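NIPSNAP domain protein (Burkholderia xenovorans, PDB 5K9F) is of unknown function but belongs to the NIPSNAP family. Local coordinates at the interface of chains A and B. Sequence-based numbering; all coordinates share one arbitrary frame. Chains: chain A/B, NIPSNAP domain protein.

The interface of chains A and B. Residues chain A 14, 98-100; chain B 52, 54, 56-57.
Two copies of this NIPSNAP-family protein meet where the side-chain amides of A:Gln98 and B:Asn57 come edge to edge, their planes only 10° apart. B:Asn57 ND2 donates to A:Gln98 OE1 at 3.0 Å, almost straight (177° at the hydrogen), landing on a lone pair in the plane of the acceptor. Water 2 lies beside this bond, 2.6 Å from A:Gln98 OE1, and also reaches the amide oxygen OD1 of B:Asn57. The other hydrogen of B:Asn57 ND2 points to water 1. Both N-H bonds of ND2 are thus used, which should fix the rotation of the asparagine amide. With CG anti to the carbonyl carbon (chi1 -56°) and the chain extended beyond it, A:Gln98 carries its amide out to this meeting point.

The other flat group is the guanidinium of A:Arg14: methyl CD1 of B:Leu56 lies obliquely over one face, out past the rim formed by NH1 and NH2, 3.7 Å from NH2. The same methyl packs on CB of A:Gln98, while its twin CD2 is 3.9 Å from methyl CG2 of A:Thr100. With OG1 anti to the backbone N, CG2 falls between N and the carbonyl carbon, turned to chain B and also near the carbonyl O of B:Glu52. B:Leu56 has more surface hidden here than any other residue of the patch.

Along the backbone, strand 95-105 of chain A pairs antiparallel with the short strand 54-55 of chain B. A:Thr100 N gives a hydrogen bond to B:Gly54 O (3.0 Å), and B:Gly54 N returns one to A:Thr100 O (2.8 Å). Just past that strand, B:Leu56 N bonds directly to A:Gln98 O at 2.9 Å; in place of a direct return bond, water 1 links A:Gln98 N to B:Leu56 O. The two copies meet without exact two-fold symmetry over the whole interface, and the structure alone does not show whether this contact persists in solution.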
loop_
_atom_site.group_PDB
_atom_site.type_symbol
_atom_site.label_atom_id
_atom_site.label_comp_id
_atom_site.label_asym_id
_atom_site.label_seq_id
_atom_site.Cartn_x
_atom_site.Cartn_y
_atom_site.Cartn_z
ATOM N N ARG A 14 -8.740 10.976 12.342
ATOM C CA ARG A 14 -7.433 11.478 11.933
ATOM C C ARG A 14 -6.352 10.554 12.462
ATOM O O ARG A 14 -6.438 10.067 13.592
ATOM C CB ARG A 14 -7.165 12.880 12.476
ATOM C CG ARG A 14 -8.070 13.926 11.957
ATOM C CD ARG A 14 -7.821 15.234 12.678
ATOM N NE ARG A 14 -6.583 15.918 12.307
ATOM C CZ ARG A 14 -6.424 16.644 11.196
ATOM N NH1 ARG A 14 -7.407 16.760 10.304
ATOM N NH2 ARG A 14 -5.283 17.261 10.976
ATOM N N GLN A 98 0.415 12.709 8.166
ATOM C CA GLN A 98 -0.942 12.882 8.668
ATOM C C GLN A 98 -1.946 12.426 7.625
ATOM O O GLN A 98 -1.748 12.665 6.432
ATOM C CB GLN A 98 -1.235 14.342 8.999
ATOM C CG GLN A 98 -0.266 14.951 9.992
ATOM C CD GLN A 98 -0.488 16.433 10.106
ATOM O OE1 GLN A 98 -0.227 17.173 9.159
ATOM N NE2 GLN A 98 -1.034 16.881 11.244
ATOM N N SER A 99 -3.025 11.784 8.073
ATOM C CA SER A 99 -4.117 11.414 7.183
ATOM C C SER A 99 -5.441 11.604 7.904
ATOM O O SER A 99 -5.499 11.644 9.128
ATOM C CB SER A 99 -3.998 9.964 6.705
ATOM O OG SER A 99 -4.243 9.078 7.782
ATOM N N THR A 100 -6.517 11.729 7.124
ATOM C CA THR A 100 -7.829 11.825 7.752
ATOM C C THR A 100 -8.902 11.245 6.835
ATOM O O THR A 100 -8.714 11.090 5.628
ATOM C CB THR A 100 -8.168 13.262 8.135
ATOM O OG1 THR A 100 -9.287 13.239 9.031
ATOM C CG2 THR A 100 -8.511 14.107 6.895
ATOM N N GLU B 52 -7.942 17.553 1.307
ATOM C CA GLU B 52 -8.687 17.695 2.553
ATOM C C GLU B 52 -8.955 16.365 3.231
ATOM O O GLU B 52 -9.207 16.345 4.435
ATOM C CB GLU B 52 -10.041 18.383 2.317
ATOM C CG GLU B 52 -9.957 19.804 1.783
ATOM C CD GLU B 52 -9.556 20.831 2.832
ATOM O OE1 GLU B 52 -9.467 22.024 2.466
ATOM O OE2 GLU B 52 -9.336 20.469 4.016
ATOM N N GLY B 54 -7.826 11.837 3.032
ATOM C CA GLY B 54 -6.751 10.942 2.669
ATOM C C GLY B 54 -5.454 11.436 3.280
ATOM O O GLY B 54 -5.437 12.073 4.343
ATOM N N LEU B 56 -2.984 13.863 4.149
ATOM C CA LEU B 56 -2.952 15.306 4.195
ATOM C C LEU B 56 -1.588 15.777 3.696
ATOM O O LEU B 56 -0.663 14.988 3.487
ATOM C CB LEU B 56 -3.251 15.811 5.615
ATOM C CG LEU B 56 -4.661 15.460 6.118
ATOM C CD1 LEU B 56 -4.810 15.643 7.642
ATOM C CD2 LEU B 56 -5.716 16.270 5.339
ATOM N N ASN B 57 -1.483 17.072 3.469
ATOM C CA ASN B 57 -0.240 17.679 2.995
ATOM C C ASN B 57 0.122 17.248 1.578
ATOM O O ASN B 57 1.303 17.216 1.222
ATOM C CB ASN B 57 0.920 17.379 3.949
ATOM C CG ASN B 57 0.575 17.730 5.369
ATOM O OD1 ASN B 57 0.318 18.892 5.671
ATOM N ND2 ASN B 57 0.532 16.729 6.252
HETATM O O HOH W 1 1.251 13.987 5.661
HETATM O O HOH W 2 -1.021 19.514 8.504
#